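Local coordinates for protein beta-galactosidase (Bacillus circulans subsp. alkalophilus, PDB 3TTY) that probably hydrolyses terminal beta-galactosidic bonds, as a TIM-barrel glycoside hydrolase that holds galactose in its active site, at residues 8-20 and 340-352. Sequence-based numbering, arbitrary orientation.
Sequences KIWYGGDYNPEQW and DTVMFFQLRRSVG. With GLA (alpha-D-galactopyranose), chain H.
The seam that closes the TIM barrel runs between its first and eighth strands, where Trp10 to Gly13 pair in parallel with Thr341 to Phe344. Val342 N donates to Trp10 O (2.9 Å), Phe344 N to Gly12 O, and Asp14 N returns the bond to Phe344 O. Glycine suits the place of Gly13, since a CB there would run into that same Phe344 O.

On the face turned to helix 371-386, Val342 CG2 meets the edge of the Tyr11 ring in its plane, 3.4 Å from Tyr11 CD1. The ring swings out with CG trans to the backbone N (chi1 -164°), and its hydroxyl lies at the edge of the Phe344 ring while bonding to Cys376 O. An alanine here is likely to leave a gap beside Val342 and Phe344 and to take the hydroxyl's bond away from Cys376 O. The other face, which lines the barrel interior, packs Thr341 CG2 against the Trp10 ring, 3.7 Å from Trp10 CD2, with Met343 SD at that ring's edge.

As in many barrel glycosidases of clan GH-A, a non-proline cis peptide follows the eighth strand, here between Phe345 and Gln346. Phe345 forms a hydrophobic wall of the sugar pocket: galactose C4 sits 3.8 Å above the plane of the Phe345 ring, over its centre, and Gln346 CB backs the opposite face. Asp14 OD2 approaches the ring edge, 3.5 Å from Phe345 CD1.

Beyond the barrel rim, Leu347 N bonds to Asp14 O, and the amide of Asn16 donates a hydrogen bond from ND2 to the amide oxygen Gln346 OE1 (2.9 Å), the two planes 79° apart; a water also donates to Gln346 OE1. Farther out, Arg348 CD makes a CH-pi contact 3.9 Å from the centroid of the six-membered ring of Trp20, while the Arg348 guanidinium forms a salt bridge with Asp28 of helix 22-35.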
loop_
_atom_site.group_PDB
_atom_site.type_symbol
_atom_site.label_atom_id
_atom_site.label_comp_id
_atom_site.label_asym_id
_atom_site.label_seq_id
_atom_site.Cartn_x
_atom_site.Cartn_y
_atom_site.Cartn_z
ATOM N N LYS A 8 8.423 -12.783 -46.499
ATOM C CA LYS A 8 7.344 -13.496 -45.827
ATOM C C LYS A 8 7.111 -12.853 -44.471
ATOM O O LYS A 8 7.788 -11.898 -44.103
ATOM C CB LYS A 8 7.669 -15.001 -45.666
ATOM C CG LYS A 8 9.040 -15.306 -45.034
ATOM C CD LYS A 8 9.311 -16.807 -44.922
ATOM C CE LYS A 8 8.316 -17.510 -43.967
ATOM N NZ LYS A 8 8.591 -17.224 -42.524
ATOM N N ILE A 9 6.143 -13.372 -43.732
ATOM C CA ILE A 9 5.966 -12.991 -42.340
ATOM C C ILE A 9 7.087 -13.650 -41.548
ATOM O O ILE A 9 7.088 -14.865 -41.365
ATOM C CB ILE A 9 4.597 -13.454 -41.826
ATOM C CG1 ILE A 9 3.491 -12.728 -42.607
ATOM C CG2 ILE A 9 4.473 -13.200 -40.331
ATOM C CD1 ILE A 9 2.126 -13.302 -42.429
ATOM N N TRP A 10 8.063 -12.856 -41.115
ATOM C CA TRP A 10 9.190 -13.393 -40.349
ATOM C C TRP A 10 8.721 -14.226 -39.152
ATOM O O TRP A 10 7.697 -13.935 -38.529
ATOM C CB TRP A 10 10.108 -12.267 -39.853
ATOM C CG TRP A 10 10.554 -11.319 -40.932
ATOM C CD1 TRP A 10 10.243 -11.376 -42.257
ATOM C CD2 TRP A 10 11.388 -10.172 -40.766
ATOM N NE1 TRP A 10 10.829 -10.336 -42.928
ATOM C CE2 TRP A 10 11.541 -9.583 -42.037
ATOM C CE3 TRP A 10 12.025 -9.590 -39.669
ATOM C CZ2 TRP A 10 12.307 -8.437 -42.241
ATOM C CZ3 TRP A 10 12.779 -8.453 -39.871
ATOM C CH2 TRP A 10 12.916 -7.888 -41.150
ATOM N N TYR A 11 9.489 -15.254 -38.820
ATOM C CA TYR A 11 9.123 -16.139 -37.725
ATOM C C TYR A 11 10.359 -16.555 -36.934
ATOM O O TYR A 11 11.273 -17.183 -37.477
ATOM C CB TYR A 11 8.396 -17.368 -38.271
ATOM C CG TYR A 11 7.663 -18.143 -37.216
ATOM C CD1 TYR A 11 6.699 -17.527 -36.421
ATOM C CD2 TYR A 11 7.927 -19.495 -37.015
ATOM C CE1 TYR A 11 6.022 -18.234 -35.454
ATOM C CE2 TYR A 11 7.262 -20.210 -36.055
ATOM C CZ TYR A 11 6.307 -19.586 -35.274
ATOM O OH TYR A 11 5.639 -20.315 -34.314
ATOM N N GLY A 12 10.389 -16.209 -35.653
ATOM C CA GLY A 12 11.577 -16.410 -34.837
ATOM C C GLY A 12 11.505 -15.528 -33.606
ATOM O O GLY A 12 10.430 -15.370 -33.029
ATOM N N GLY A 13 12.632 -14.948 -33.196
ATOM C CA GLY A 13 12.619 -14.024 -32.066
ATOM C C GLY A 13 13.924 -13.934 -31.305
ATOM O O GLY A 13 14.987 -14.299 -31.822
ATOM N N ASP A 14 13.842 -13.440 -30.073
ATOM C CA ASP A 14 15.017 -13.282 -29.224
ATOM C C ASP A 14 15.727 -14.618 -29.043
ATOM O O ASP A 14 15.103 -15.628 -28.720
ATOM C CB ASP A 14 14.636 -12.683 -27.869
ATOM C CG ASP A 14 14.544 -11.151 -27.890
ATOM O OD1 ASP A 14 13.924 -10.586 -28.817
ATOM O OD2 ASP A 14 15.091 -10.504 -26.961
ATOM N N TYR A 15 17.036 -14.616 -29.258
ATOM C CA TYR A 15 17.849 -15.827 -29.204
ATOM C C TYR A 15 19.161 -15.448 -28.541
ATOM O O TYR A 15 19.766 -14.444 -28.898
ATOM C CB TYR A 15 18.071 -16.371 -30.629
ATOM C CG TYR A 15 18.956 -17.607 -30.756
ATOM C CD1 TYR A 15 18.760 -18.728 -29.945
ATOM C CD2 TYR A 15 19.960 -17.665 -31.715
ATOM C CE1 TYR A 15 19.558 -19.865 -30.075
ATOM C CE2 TYR A 15 20.772 -18.800 -31.849
ATOM C CZ TYR A 15 20.559 -19.895 -31.031
ATOM O OH TYR A 15 21.362 -21.011 -31.151
ATOM N N ASN A 16 19.588 -16.245 -27.566
ATOM C CA ASN A 16 20.712 -15.893 -26.701
ATOM C C ASN A 16 21.687 -17.042 -26.465
ATOM O O ASN A 16 21.881 -17.487 -25.337
ATOM C CB ASN A 16 20.174 -15.378 -25.373
ATOM C CG ASN A 16 19.275 -14.176 -25.557
ATOM O OD1 ASN A 16 19.747 -13.107 -25.908
ATOM N ND2 ASN A 16 17.976 -14.352 -25.346
ATOM N N PRO A 17 22.314 -17.517 -27.544
ATOM C CA PRO A 17 23.218 -18.662 -27.482
ATOM C C PRO A 17 24.435 -18.366 -26.621
ATOM O O PRO A 17 25.064 -19.307 -26.153
ATOM C CB PRO A 17 23.631 -18.859 -28.940
ATOM C CG PRO A 17 23.441 -17.502 -29.574
ATOM C CD PRO A 17 22.221 -16.951 -28.899
ATOM N N GLU A 18 24.768 -17.092 -26.409
ATOM C CA GLU A 18 25.914 -16.771 -25.559
ATOM C C GLU A 18 25.673 -17.168 -24.090
ATOM O O GLU A 18 26.593 -17.132 -23.272
ATOM C CB GLU A 18 26.338 -15.293 -25.691
ATOM C CG GLU A 18 25.294 -14.255 -25.209
ATOM C CD GLU A 18 24.339 -13.834 -26.318
ATOM O OE1 GLU A 18 24.142 -12.609 -26.488
ATOM O OE2 GLU A 18 23.788 -14.718 -27.022
ATOM N N GLN A 19 24.441 -17.553 -23.768
ATOM C CA GLN A 19 24.118 -18.125 -22.456
ATOM C C GLN A 19 24.402 -19.626 -22.460
ATOM O O GLN A 19 24.336 -20.287 -21.422
ATOM C CB GLN A 19 22.632 -17.898 -22.098
ATOM C CG GLN A 19 22.214 -16.426 -21.992
ATOM C CD GLN A 19 20.714 -16.225 -21.746
ATOM O OE1 GLN A 19 19.945 -17.192 -21.618
ATOM N NE2 GLN A 19 20.292 -14.956 -21.691
ATOM N N TRP A 20 24.695 -20.168 -23.633
ATOM C CA TRP A 20 24.800 -21.618 -23.788
ATOM C C TRP A 20 26.183 -22.055 -24.280
ATOM O O TRP A 20 27.184 -21.628 -23.737
ATOM C CB TRP A 20 23.690 -22.121 -24.708
ATOM C CG TRP A 20 22.367 -21.916 -24.096
ATOM C CD1 TRP A 20 21.597 -20.778 -24.148
ATOM C CD2 TRP A 20 21.650 -22.850 -23.286
ATOM N NE1 TRP A 20 20.437 -20.963 -23.429
ATOM C CE2 TRP A 20 20.449 -22.223 -22.883
ATOM C CE3 TRP A 20 21.906 -24.159 -22.861
ATOM C CZ2 TRP A 20 19.500 -22.866 -22.087
ATOM C CZ3 TRP A 20 20.963 -24.796 -22.059
ATOM C CH2 TRP A 20 19.774 -24.147 -21.682
ATOM N N ASP A 340 3.659 -7.591 -39.812
ATOM C CA ASP A 340 4.246 -8.324 -40.931
ATOM C C ASP A 340 5.373 -9.239 -40.465
ATOM O O ASP A 340 6.169 -9.732 -41.264
ATOM C CB ASP A 340 4.743 -7.369 -42.023
ATOM C CG ASP A 340 3.646 -6.982 -43.005
ATOM O OD1 ASP A 340 2.491 -7.404 -42.789
ATOM O OD2 ASP A 340 3.940 -6.253 -43.983
ATOM N N THR A 341 5.443 -9.437 -39.156
ATOM C CA THR A 341 6.307 -10.451 -38.579
ATOM C C THR A 341 5.575 -11.040 -37.384
ATOM O O THR A 341 4.722 -10.378 -36.784
ATOM C CB THR A 341 7.651 -9.867 -38.079
ATOM O OG1 THR A 341 7.420 -9.088 -36.906
ATOM C CG2 THR A 341 8.304 -9.002 -39.126
ATOM N N VAL A 342 5.879 -12.286 -37.048
ATOM C CA VAL A 342 5.541 -12.784 -35.717
ATOM C C VAL A 342 6.767 -13.395 -35.042
ATOM O O VAL A 342 7.306 -14.418 -35.472
ATOM C CB VAL A 342 4.274 -13.707 -35.666
ATOM C CG1 VAL A 342 3.485 -13.652 -36.961
ATOM C CG2 VAL A 342 4.631 -15.108 -35.280
ATOM N N MET A 343 7.216 -12.730 -33.987
ATOM C CA MET A 343 8.446 -13.105 -33.320
ATOM C C MET A 343 8.235 -13.206 -31.813
ATOM O O MET A 343 7.337 -12.565 -31.255
ATOM C CB MET A 343 9.544 -12.121 -33.693
ATOM C CG MET A 343 9.793 -12.115 -35.186
ATOM S SD MET A 343 10.645 -10.678 -35.857
ATOM C CE MET A 343 12.208 -10.688 -34.969
ATOM N N PHE A 344 9.051 -14.037 -31.171
ATOM C CA PHE A 344 8.867 -14.401 -29.770
ATOM C C PHE A 344 9.966 -13.844 -28.885
ATOM O O PHE A 344 11.101 -13.627 -29.334
ATOM C CB PHE A 344 8.952 -15.938 -29.597
ATOM C CG PHE A 344 7.868 -16.712 -30.299
ATOM C CD1 PHE A 344 6.557 -16.680 -29.831
ATOM C CD2 PHE A 344 8.171 -17.504 -31.404
ATOM C CE1 PHE A 344 5.552 -17.395 -30.464
ATOM C CE2 PHE A 344 7.172 -18.230 -32.052
ATOM C CZ PHE A 344 5.858 -18.176 -31.580
ATOM N N PHE A 345 9.638 -13.660 -27.608
ATOM C CA PHE A 345 10.642 -13.871 -26.576
ATOM C C PHE A 345 10.280 -15.191 -25.891
ATOM O O PHE A 345 9.134 -15.357 -25.472
ATOM C CB PHE A 345 10.669 -12.744 -25.538
ATOM C CG PHE A 345 11.787 -12.886 -24.534
ATOM C CD1 PHE A 345 13.024 -12.290 -24.759
ATOM C CD2 PHE A 345 11.617 -13.647 -23.389
ATOM C CE1 PHE A 345 14.070 -12.434 -23.851
ATOM C CE2 PHE A 345 12.657 -13.799 -22.469
ATOM C CZ PHE A 345 13.884 -13.190 -22.704
ATOM N N GLN A 346 11.202 -16.153 -25.813
ATOM C CA GLN A 346 12.444 -16.186 -26.573
ATOM C C GLN A 346 12.546 -17.588 -27.187
ATOM O O GLN A 346 11.681 -18.430 -26.956
ATOM C CB GLN A 346 13.656 -15.892 -25.684
ATOM C CG GLN A 346 13.763 -16.764 -24.425
ATOM C CD GLN A 346 15.047 -16.496 -23.634
ATOM O OE1 GLN A 346 16.110 -16.315 -24.218
ATOM N NE2 GLN A 346 14.945 -16.470 -22.298
ATOM N N LEU A 347 13.598 -17.844 -27.962
ATOM C CA LEU A 347 13.709 -19.116 -28.675
ATOM C C LEU A 347 14.117 -20.309 -27.781
ATOM O O LEU A 347 13.722 -21.447 -28.036
ATOM C CB LEU A 347 14.622 -18.972 -29.897
ATOM C CG LEU A 347 14.135 -17.954 -30.926
ATOM C CD1 LEU A 347 14.872 -18.096 -32.244
ATOM C CD2 LEU A 347 12.624 -18.115 -31.134
ATOM N N ARG A 348 14.889 -20.052 -26.730
ATOM C CA ARG A 348 15.225 -21.106 -25.766
ATOM C C ARG A 348 15.339 -20.537 -24.353
ATOM O O ARG A 348 16.021 -19.542 -24.138
ATOM C CB ARG A 348 16.509 -21.843 -26.160
ATOM C CG ARG A 348 17.328 -22.319 -24.974
ATOM C CD ARG A 348 17.752 -23.793 -24.999
ATOM N NE ARG A 348 18.129 -24.368 -26.298
ATOM C CZ ARG A 348 18.293 -25.685 -26.481
ATOM N NH1 ARG A 348 18.126 -26.522 -25.464
ATOM N NH2 ARG A 348 18.633 -26.179 -27.664
ATOM N N ARG A 349 14.667 -21.179 -23.402
ATOM C CA ARG A 349 14.560 -20.675 -22.034
ATOM C C ARG A 349 15.920 -20.495 -21.357
ATOM O O ARG A 349 16.870 -21.255 -21.586
ATOM C CB ARG A 349 13.625 -21.564 -21.189
ATOM C CG ARG A 349 12.151 -21.282 -21.433
ATOM C CD ARG A 349 11.163 -22.354 -20.951
ATOM N NE ARG A 349 10.850 -22.251 -19.543
ATOM C CZ ARG A 349 9.638 -22.403 -19.000
ATOM N NH1 ARG A 349 8.567 -22.683 -19.728
ATOM N NH2 ARG A 349 9.510 -22.294 -17.690
ATOM N N SER A 350 16.005 -19.440 -20.556
ATOM C CA SER A 350 17.160 -19.170 -19.708
ATOM C C SER A 350 17.062 -20.028 -18.453
ATOM O O SER A 350 16.061 -20.710 -18.247
ATOM C CB SER A 350 17.148 -17.706 -19.303
ATOM O OG SER A 350 15.896 -17.404 -18.714
ATOM N N VAL A 351 18.042 -19.899 -17.564
ATOM C CA VAL A 351 18.369 -20.986 -16.653
ATOM C C VAL A 351 18.533 -20.766 -15.107
ATOM O O VAL A 351 18.322 -21.713 -14.364
ATOM C CB VAL A 351 19.571 -21.761 -17.285
ATOM C CG1 VAL A 351 20.729 -21.901 -16.343
ATOM C CG2 VAL A 351 19.108 -23.077 -17.904
ATOM N N GLY A 352 18.869 -19.581 -14.580
ATOM C CA GLY A 352 19.090 -18.361 -15.313
ATOM C C GLY A 352 18.469 -17.070 -14.780
ATOM O O GLY A 352 18.031 -16.269 -15.594
HETATM C C1 GLA H . 10.059 -7.521 -22.714
HETATM C C2 GLA H . 11.578 -7.521 -23.014
HETATM C C3 GLA H . 12.150 -8.935 -23.219
HETATM C C4 GLA H . 11.658 -9.804 -22.071
HETATM C C5 GLA H . 10.130 -9.729 -21.992
HETATM C C6 GLA H . 9.655 -10.672 -20.880
HETATM O O1 GLA H . 9.207 -7.864 -23.821
HETATM O O2 GLA H . 11.853 -6.742 -24.167
HETATM O O3 GLA H . 13.589 -8.938 -23.209
HETATM O O4 GLA H . 12.222 -9.261 -20.885
HETATM O O5 GLA H . 9.744 -8.396 -21.640
HETATM O O6 GLA H . 8.252 -10.932 -21.021
HETATM O O HOH W 1 7.586 -9.190 -43.707
HETATM O O HOH W 2 16.776 -17.620 -26.493
HETATM O O HOH W 3 17.522 -14.519 -22.177
HETATM O O HOH W 4 18.435 -18.692 -23.596
#